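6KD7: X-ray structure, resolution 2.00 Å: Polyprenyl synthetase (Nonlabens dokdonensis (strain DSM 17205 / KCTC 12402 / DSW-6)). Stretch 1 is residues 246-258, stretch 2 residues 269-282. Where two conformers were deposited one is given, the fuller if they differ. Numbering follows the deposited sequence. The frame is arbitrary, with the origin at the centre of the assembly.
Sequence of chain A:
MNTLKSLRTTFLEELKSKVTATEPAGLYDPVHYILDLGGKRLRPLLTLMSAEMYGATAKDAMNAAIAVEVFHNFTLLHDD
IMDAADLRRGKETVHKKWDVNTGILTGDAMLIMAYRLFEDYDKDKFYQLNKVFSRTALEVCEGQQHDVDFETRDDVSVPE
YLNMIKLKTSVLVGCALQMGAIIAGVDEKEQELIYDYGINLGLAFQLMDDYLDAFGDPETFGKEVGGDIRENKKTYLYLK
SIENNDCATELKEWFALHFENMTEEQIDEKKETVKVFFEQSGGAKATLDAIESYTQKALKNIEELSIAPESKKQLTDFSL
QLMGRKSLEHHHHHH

Stretch 1 246-258: DCATELKEWFALH
Stretch 2, residues 269-282: EKKETVKVFFEQSG

Two roughly antiparallel helices pack through a mainly apolar interface, closed at one end by a lysine that reaches backbone carbonyls. Helix 248-254 runs at 150° to helix 269-281, their axes approaching to 10.7 Å. CA atoms pair Cys 247 with Ser 281 (6.1 Å), Leu 251 with Val 274 (6.8 Å) and Trp 254 with Lys 270 (6.9 Å); 673 Å² is buried in total.

Trp 254 (chi1 -82°, chi2 108°) is the knob, its broad indole filling a hole formed by Lys 270, Thr 273, Val 274 and Phe 277. Its CB lies 3.8 Å from Val 274 CG2, and its NE1 donates to Glu 250 OE1 (3.1 Å), one turn earlier, so the polar edge is satisfied beside Phe 277.

Leu 251 (chi1 -94°, chi2 173°) bends its end inward, placing CD2 3.8 Å from Val 274 CG1 and 3.9 Å from Phe 277 CB. Small Cys 247 (m) permits close approach, its SG 3.7 Å from Ser 281 CB.

At the end of the helix, a type I turn from Trp 254 to Leu 257 presents carbonyls to Lys 270. The all-t lysine lays its CG 3.4 Å from Trp 254 CE3, while NZ makes weak hydrogen bonds to Trp 254 O (3.0 Å) and Leu 257 O (2.9 Å).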

ATOM      1  N   ASP A 246      38.128  -2.304 -21.256  1.00 54.34           N
ATOM      2  CA  ASP A 246      37.633  -1.062 -21.924  1.00 61.61           C
ATOM      3  C   ASP A 246      36.149  -0.782 -21.636  1.00 59.01           C
ATOM      4  O   ASP A 246      35.809   0.387 -21.544  1.00 62.41           O
ATOM      5  CB  ASP A 246      37.803  -1.114 -23.447  1.00 69.51           C
ATOM      6  CG  ASP A 246      39.255  -1.157 -23.904  1.00 71.81           C
ATOM      7  OD1 ASP A 246      40.138  -0.817 -23.088  1.00 61.51           O
ATOM      8  OD2 ASP A 246      39.489  -1.554 -25.063  1.00 77.22           O
ATOM      9  N   CYS A 247      35.286  -1.800 -21.573  1.00 60.85           N
ATOM     10  CA  CYS A 247      33.807  -1.639 -21.489  1.00 57.33           C
ATOM     11  C   CYS A 247      33.342  -1.830 -20.027  1.00 47.18           C
ATOM     12  O   CYS A 247      32.282  -1.329 -19.678  1.00 61.59           O
ATOM     13  CB  CYS A 247      33.137  -2.592 -22.482  1.00 54.59           C
ATOM     14  SG  CYS A 247      33.700  -2.395 -24.202  1.00 69.47           S
ATOM     15  N   ALA A 248      34.129  -2.487 -19.181  1.00 45.36           N
ATOM     16  CA  ALA A 248      33.688  -3.138 -17.926  1.00 44.83           C
ATOM     17  C   ALA A 248      33.058  -2.115 -16.979  1.00 47.06           C
ATOM     18  O   ALA A 248      31.968  -2.372 -16.466  1.00 47.02           O
ATOM     19  CB  ALA A 248      34.845  -3.834 -17.249  1.00 43.57           C
ATOM     20  N   THR A 249      33.731  -0.996 -16.737  1.00 48.52           N
ATOM     21  CA  THR A 249      33.273   0.015 -15.753  1.00 45.21           C
ATOM     22  C   THR A 249      31.914   0.568 -16.181  1.00 43.60           C
ATOM     23  O   THR A 249      31.013   0.582 -15.340  1.00 42.06           O
ATOM     24  CB  THR A 249      34.279   1.143 -15.539  1.00 47.81           C
ATOM     25  OG1 THR A 249      35.276   0.598 -14.685  1.00 54.54           O
ATOM     26  CG2 THR A 249      33.687   2.339 -14.828  1.00 51.96           C
ATOM     27  N   GLU A 250      31.720   0.990 -17.441  0.50 40.46           N
ATOM     28  CA  GLU A 250      30.412   1.593 -17.844  0.50 42.67           C
ATOM     29  C   GLU A 250      29.348   0.494 -18.058  0.50 41.82           C
ATOM     30  O   GLU A 250      28.144   0.852 -18.027  0.50 36.32           O
ATOM     31  CB  GLU A 250      30.484   2.555 -19.048  0.50 44.47           C
ATOM     32  CG  GLU A 250      29.262   3.497 -19.132  0.50 44.83           C
ATOM     33  CD  GLU A 250      29.161   4.364 -20.377  0.50 45.12           C
ATOM     34  OE1 GLU A 250      28.059   4.412 -21.019  0.50 33.86           O
ATOM     35  OE2 GLU A 250      30.201   4.961 -20.721  0.50 46.82           O
ATOM     36  N   LEU A 251      29.726  -0.779 -18.256  1.00 41.83           N
ATOM     37  CA  LEU A 251      28.721  -1.881 -18.202  1.00 44.76           C
ATOM     38  C   LEU A 251      28.254  -2.075 -16.760  1.00 34.50           C
ATOM     39  O   LEU A 251      27.062  -2.123 -16.547  1.00 29.39           O
ATOM     40  CB  LEU A 251      29.266  -3.191 -18.766  1.00 46.14           C
ATOM     41  CG  LEU A 251      28.959  -3.416 -20.237  1.00 49.71           C
ATOM     42  CD1 LEU A 251      29.692  -4.641 -20.731  1.00 55.80           C
ATOM     43  CD2 LEU A 251      27.469  -3.536 -20.476  1.00 44.59           C
ATOM     44  N   LYS A 252      29.175  -2.135 -15.816  1.00 35.08           N
ATOM     45  CA  LYS A 252      28.802  -2.296 -14.392  1.00 38.44           C
ATOM     46  C   LYS A 252      27.933  -1.116 -13.946  1.00 38.73           C
ATOM     47  O   LYS A 252      27.021  -1.354 -13.138  1.00 37.53           O
ATOM     48  CB  LYS A 252      30.039  -2.489 -13.536  1.00 38.80           C
ATOM     49  CG  LYS A 252      30.787  -3.771 -13.857  1.00 47.23           C
ATOM     50  CD  LYS A 252      31.971  -4.012 -12.976  1.00 50.45           C
ATOM     51  CE  LYS A 252      32.899  -5.048 -13.562  1.00 57.77           C
ATOM     52  NZ  LYS A 252      33.888  -5.470 -12.546  1.00 68.62           N
ATOM     53  N   GLU A 253      28.115   0.067 -14.528  1.00 39.01           N
ATOM     54  CA  GLU A 253      27.351   1.262 -14.091  1.00 42.01           C
ATOM     55  C   GLU A 253      25.960   1.151 -14.682  1.00 37.21           C
ATOM     56  O   GLU A 253      24.988   1.392 -13.938  1.00 34.10           O
ATOM     57  CB  GLU A 253      28.103   2.558 -14.410  1.00 50.43           C
ATOM     58  CG  GLU A 253      29.134   2.911 -13.330  1.00 53.03           C
ATOM     59  CD  GLU A 253      30.190   3.920 -13.765  1.00 63.92           C
ATOM     60  OE1 GLU A 253      31.124   4.198 -12.961  1.00 64.62           O
ATOM     61  OE2 GLU A 253      30.081   4.427 -14.913  1.00 57.19           O
ATOM     62  N   TRP A 254      25.828   0.707 -15.930  1.00 32.73           N
ATOM     63  CA  TRP A 254      24.469   0.479 -16.480  1.00 31.78           C
ATOM     64  C   TRP A 254      23.753  -0.570 -15.629  1.00 29.29           C
ATOM     65  O   TRP A 254      22.566  -0.428 -15.394  1.00 29.30           O
ATOM     66  CB  TRP A 254      24.560   0.048 -17.942  1.00 33.61           C
ATOM     67  CG  TRP A 254      24.716   1.204 -18.878  1.00 35.26           C
ATOM     68  CD1 TRP A 254      25.834   1.547 -19.572  1.00 35.72           C
ATOM     69  CD2 TRP A 254      23.724   2.205 -19.190  1.00 33.50           C
ATOM     70  NE1 TRP A 254      25.595   2.664 -20.328  1.00 40.83           N
ATOM     71  CE2 TRP A 254      24.316   3.099 -20.105  1.00 36.48           C
ATOM     72  CE3 TRP A 254      22.408   2.449 -18.772  1.00 35.03           C
ATOM     73  CZ2 TRP A 254      23.630   4.188 -20.637  1.00 35.68           C
ATOM     74  CZ3 TRP A 254      21.724   3.530 -19.296  1.00 37.05           C
ATOM     75  CH2 TRP A 254      22.333   4.390 -20.215  1.00 36.74           C
ATOM     76  N   PHE A 255      24.475  -1.593 -15.170  1.00 29.66           N
ATOM     77  CA  PHE A 255      23.877  -2.763 -14.467  1.00 31.69           C
ATOM     78  C   PHE A 255      23.598  -2.396 -13.011  1.00 38.37           C
ATOM     79  O   PHE A 255      23.057  -3.241 -12.298  1.00 36.38           O
ATOM     80  CB  PHE A 255      24.746  -4.016 -14.630  1.00 31.61           C
ATOM     81  CG  PHE A 255      24.288  -4.899 -15.769  1.00 34.06           C
ATOM     82  CD1 PHE A 255      24.252  -4.413 -17.074  1.00 35.51           C
ATOM     83  CD2 PHE A 255      23.813  -6.188 -15.539  1.00 37.90           C
ATOM     84  CE1 PHE A 255      23.769  -5.197 -18.117  1.00 37.42           C
ATOM     85  CE2 PHE A 255      23.317  -6.967 -16.579  1.00 33.80           C
ATOM     86  CZ  PHE A 255      23.289  -6.473 -17.865  1.00 35.93           C
ATOM     87  N   ALA A 256      23.954  -1.174 -12.595  1.00 38.48           N
ATOM     88  CA  ALA A 256      23.640  -0.641 -11.244  1.00 39.86           C
ATOM     89  C   ALA A 256      22.301   0.101 -11.246  1.00 35.35           C
ATOM     90  O   ALA A 256      21.780   0.323 -10.149  1.00 36.98           O
ATOM     91  CB  ALA A 256      24.763   0.257 -10.757  1.00 42.70           C
ATOM     92  N   LEU A 257      21.757   0.490 -12.406  1.00 30.03           N
ATOM     93  CA  LEU A 257      20.448   1.179 -12.438  1.00 31.45           C
ATOM     94  C   LEU A 257      19.324   0.151 -12.410  1.00 32.64           C
ATOM     95  O   LEU A 257      19.271  -0.699 -13.314  1.00 37.85           O
ATOM     96  CB  LEU A 257      20.327   2.055 -13.687  1.00 32.75           C
ATOM     97  CG  LEU A 257      21.465   3.033 -13.908  1.00 38.86           C
ATOM     98  CD1 LEU A 257      21.198   3.839 -15.142  1.00 38.57           C
ATOM     99  CD2 LEU A 257      21.663   3.940 -12.695  1.00 43.95           C
ATOM    100  N   HIS A 258      18.477   0.198 -11.373  0.50 29.36           N
ATOM    101  CA  HIS A 258      17.184  -0.536 -11.300  0.50 27.92           C
ATOM    102  C   HIS A 258      16.248   0.086 -12.314  0.50 28.64           C
ATOM    103  O   HIS A 258      16.324   1.325 -12.526  0.50 30.34           O
ATOM    104  CB  HIS A 258      16.498  -0.532  -9.918  0.50 25.14           C
ATOM    105  CG  HIS A 258      15.505  -1.635  -9.699  0.50 22.89           C
ATOM    106  ND1 HIS A 258      14.222  -1.602 -10.182  0.50 19.87           N
ATOM    107  CD2 HIS A 258      15.613  -2.804  -9.026  0.50 22.99           C
ATOM    108  CE1 HIS A 258      13.583  -2.683  -9.800  0.50 19.13           C
ATOM    109  NE2 HIS A 258      14.409  -3.437  -9.120  0.50 19.48           N
ATOM    110  N   GLU A 269      17.023   3.256 -23.863  1.00 39.48           N
ATOM    111  CA  GLU A 269      18.408   3.721 -24.135  1.00 39.34           C
ATOM    112  C   GLU A 269      19.411   2.771 -23.485  1.00 36.49           C
ATOM    113  O   GLU A 269      20.486   2.579 -24.053  1.00 36.34           O
ATOM    114  CB  GLU A 269      18.676   5.173 -23.746  1.00 46.36           C
ATOM    115  CG  GLU A 269      20.101   5.575 -24.075  1.00 49.79           C
ATOM    116  CD  GLU A 269      20.525   6.985 -23.721  1.00 51.88           C
ATOM    117  OE1 GLU A 269      21.733   7.235 -23.675  1.00 53.69           O
ATOM    118  OE2 GLU A 269      19.653   7.812 -23.496  1.00 48.61           O
ATOM    119  N   LYS A 270      19.093   2.280 -22.290  1.00 35.79           N
ATOM    120  CA  LYS A 270      19.991   1.332 -21.593  1.00 37.19           C
ATOM    121  C   LYS A 270      20.129   0.068 -22.449  1.00 31.57           C
ATOM    122  O   LYS A 270      21.248  -0.380 -22.643  1.00 34.86           O
ATOM    123  CB  LYS A 270      19.396   0.963 -20.233  1.00 34.80           C
ATOM    124  CG  LYS A 270      20.210  -0.043 -19.437  1.00 35.47           C
ATOM    125  CD  LYS A 270      19.604  -0.429 -18.118  1.00 37.13           C
ATOM    126  CE  LYS A 270      20.482  -1.372 -17.333  1.00 37.48           C
ATOM    127  NZ  LYS A 270      19.905  -1.687 -16.014  1.00 36.79           N
ATOM    128  N   LYS A 271      19.021  -0.433 -22.987  1.00 33.72           N
ATOM    129  CA  LYS A 271      19.063  -1.663 -23.816  1.00 36.99           C
ATOM    130  C   LYS A 271      19.900  -1.431 -25.075  1.00 40.78           C
ATOM    131  O   LYS A 271      20.785  -2.244 -25.325  1.00 36.50           O
ATOM    132  CB  LYS A 271      17.644  -2.088 -24.188  1.00 36.22           C
ATOM    133  CG  LYS A 271      16.770  -2.500 -23.016  1.00 34.84           C
ATOM    134  CD  LYS A 271      15.400  -2.952 -23.430  1.00 33.16           C
ATOM    135  CE  LYS A 271      14.563  -3.436 -22.272  1.00 32.49           C
ATOM    136  NZ  LYS A 271      13.243  -3.914 -22.725  1.00 36.33           N
ATOM    137  N   GLU A 272      19.691  -0.312 -25.771  1.00 39.47           N
ATOM    138  CA  GLU A 272      20.468  -0.023 -27.012  1.00 39.60           C
ATOM    139  C   GLU A 272      21.932   0.137 -26.651  1.00 36.91           C
ATOM    140  O   GLU A 272      22.788  -0.485 -27.309  1.00 39.87           O
ATOM    141  CB  GLU A 272      19.884   1.148 -27.809  1.00 46.41           C
ATOM    142  CG  GLU A 272      18.546   0.807 -28.471  1.00 60.51           C
ATOM    143  CD  GLU A 272      18.420  -0.613 -29.064  1.00 72.34           C
ATOM    144  OE1 GLU A 272      19.396  -1.102 -29.737  1.00 67.25           O
ATOM    145  OE2 GLU A 272      17.360  -1.266 -28.821  1.00 70.72           O
ATOM    146  N   THR A 273      22.238   0.838 -25.566  1.00 38.58           N
ATOM    147  CA  THR A 273      23.644   1.135 -25.220  1.00 37.49           C
ATOM    148  C   THR A 273      24.341  -0.137 -24.762  1.00 38.39           C
ATOM    149  O   THR A 273      25.519  -0.379 -25.187  1.00 40.20           O
ATOM    150  CB  THR A 273      23.742   2.207 -24.129  1.00 40.23           C
ATOM    151  OG1 THR A 273      22.900   3.299 -24.497  1.00 42.29           O
ATOM    152  CG2 THR A 273      25.169   2.646 -23.935  1.00 36.89           C
ATOM    153  N   VAL A 274      23.678  -0.916 -23.896  1.00 38.62           N
ATOM    154  CA  VAL A 274      24.302  -2.179 -23.401  1.00 37.68           C
ATOM    155  C   VAL A 274      24.467  -3.145 -24.585  1.00 34.52           C
ATOM    156  O   VAL A 274      25.543  -3.742 -24.707  1.00 33.52           O
ATOM    157  CB  VAL A 274      23.500  -2.791 -22.250  1.00 39.68           C
ATOM    158  CG1 VAL A 274      24.003  -4.189 -21.910  1.00 38.14           C
ATOM    159  CG2 VAL A 274      23.556  -1.881 -21.039  1.00 39.77           C
ATOM    160  N   LYS A 275      23.460  -3.275 -25.452  1.00 34.83           N
ATOM    161  CA  LYS A 275      23.590  -4.122 -26.682  1.00 37.57           C
ATOM    162  C   LYS A 275      24.858  -3.703 -27.432  1.00 40.76           C
ATOM    163  O   LYS A 275      25.718  -4.593 -27.718  1.00 40.80           O
ATOM    164  CB  LYS A 275      22.318  -4.077 -27.523  1.00 37.03           C
ATOM    165  CG  LYS A 275      21.210  -4.947 -26.947  1.00 38.08           C
ATOM    166  CD  LYS A 275      19.845  -4.704 -27.528  1.00 41.69           C
ATOM    167  CE  LYS A 275      19.824  -4.970 -29.015  1.00 50.97           C
ATOM    168  NZ  LYS A 275      18.450  -5.292 -29.446  1.00 56.99           N
ATOM    169  N   VAL A 276      25.088  -2.398 -27.593  1.00 40.40           N
ATOM    170  CA  VAL A 276      26.294  -1.942 -28.342  1.00 38.62           C
ATOM    171  C   VAL A 276      27.544  -2.357 -27.575  1.00 39.72           C
ATOM    172  O   VAL A 276      28.501  -2.818 -28.240  1.00 43.75           O
ATOM    173  CB  VAL A 276      26.253  -0.431 -28.639  1.00 41.06           C
ATOM    174  CG1 VAL A 276      27.581   0.038 -29.218  1.00 41.58           C
ATOM    175  CG2 VAL A 276      25.074  -0.085 -29.552  1.00 37.72           C
ATOM    176  N   PHE A 277      27.569  -2.226 -26.253  1.00 37.27           N
ATOM    177  CA  PHE A 277      28.747  -2.670 -25.454  1.00 47.17           C
ATOM    178  C   PHE A 277      28.963  -4.182 -25.605  1.00 44.80           C
ATOM    179  O   PHE A 277      30.103  -4.655 -25.640  1.00 46.98           O
ATOM    180  CB  PHE A 277      28.601  -2.325 -23.971  1.00 54.49           C
ATOM    181  CG  PHE A 277      28.924  -0.889 -23.654  1.00 66.02           C
ATOM    182  CD1 PHE A 277      30.156  -0.352 -24.002  1.00 79.23           C
ATOM    183  CD2 PHE A 277      27.993  -0.066 -23.038  1.00 72.15           C
ATOM    184  CE1 PHE A 277      30.442   0.976 -23.733  1.00 76.48           C
ATOM    185  CE2 PHE A 277      28.287   1.262 -22.763  1.00 70.95           C
ATOM    186  CZ  PHE A 277      29.509   1.774 -23.105  1.00 72.24           C
ATOM    187  N   PHE A 278      27.880  -4.942 -25.667  1.00 41.76           N
ATOM    188  CA  PHE A 278      27.960  -6.415 -25.830  1.00 46.73           C
ATOM    189  C   PHE A 278      28.726  -6.716 -27.136  1.00 43.22           C
ATOM    190  O   PHE A 278      29.670  -7.502 -27.027  1.00 38.16           O
ATOM    191  CB  PHE A 278      26.572  -7.059 -25.773  1.00 37.25           C
ATOM    192  CG  PHE A 278      25.950  -7.163 -24.401  1.00 35.44           C
ATOM    193  CD1 PHE A 278      26.700  -7.027 -23.250  1.00 37.42           C
ATOM    194  CD2 PHE A 278      24.608  -7.493 -24.277  1.00 34.20           C
ATOM    195  CE1 PHE A 278      26.112  -7.164 -22.003  1.00 39.02           C
ATOM    196  CE2 PHE A 278      24.023  -7.657 -23.037  1.00 30.67           C
ATOM    197  CZ  PHE A 278      24.780  -7.486 -21.899  1.00 33.92           C
ATOM    198  N   GLU A 279      28.365  -6.080 -28.266  1.00 44.44           N
ATOM    199  CA  GLU A 279      29.052  -6.251 -29.586  1.00 45.88           C
ATOM    200  C   GLU A 279      30.497  -5.787 -29.416  1.00 45.91           C
ATOM    201  O   GLU A 279      31.418  -6.652 -29.449  1.00 46.51           O
ATOM    202  CB  GLU A 279      28.364  -5.515 -30.739  1.00 50.38           C
ATOM    203  CG  GLU A 279      26.879  -5.381 -30.529  1.00 60.95           C
ATOM    204  CD  GLU A 279      26.021  -4.975 -31.707  1.00 73.88           C
ATOM    205  OE1 GLU A 279      25.956  -5.759 -32.660  1.00 86.74           O
ATOM    206  OE2 GLU A 279      25.360  -3.904 -31.628  1.00 87.82           O
ATOM    207  N   GLN A 280      30.697  -4.501 -29.132  1.00 45.18           N
ATOM    208  CA  GLN A 280      32.044  -3.888 -29.180  1.00 46.61           C
ATOM    209  C   GLN A 280      32.968  -4.594 -28.192  1.00 45.11           C
ATOM    210  O   GLN A 280      34.127  -4.688 -28.495  1.00 54.24           O
ATOM    211  CB  GLN A 280      31.992  -2.382 -28.923  1.00 54.63           C
ATOM    212  CG  GLN A 280      31.265  -1.606 -30.017  1.00 60.89           C
ATOM    213  CD  GLN A 280      31.242  -0.123 -29.720  1.00 67.90           C
ATOM    214  OE1 GLN A 280      31.568   0.315 -28.616  1.00 64.04           O
ATOM    215  NE2 GLN A 280      30.847   0.664 -30.710  1.00 67.80           N
ATOM    216  N   SER A 281      32.503  -5.108 -27.062  1.00 46.07           N
ATOM    217  CA  SER A 281      33.410  -5.728 -26.065  1.00 41.97           C
ATOM    218  C   SER A 281      33.965  -7.063 -26.567  1.00 42.44           C
ATOM    219  O   SER A 281      34.952  -7.517 -25.986  1.00 43.72           O
ATOM    220  CB  SER A 281      32.709  -5.943 -24.751  1.00 46.06           C
ATOM    221  OG  SER A 281      31.599  -6.804 -24.916  1.00 41.27           O
ATOM    222  N   GLY A 282      33.287  -7.741 -27.496  1.00 46.09           N
ATOM    223  CA  GLY A 282      33.605  -9.144 -27.837  1.00 48.53           C
ATOM    224  C   GLY A 282      32.708 -10.149 -27.127  1.00 50.23           C
ATOM    225  O   GLY A 282      32.822 -11.344 -27.425  1.00 49.93           O
TER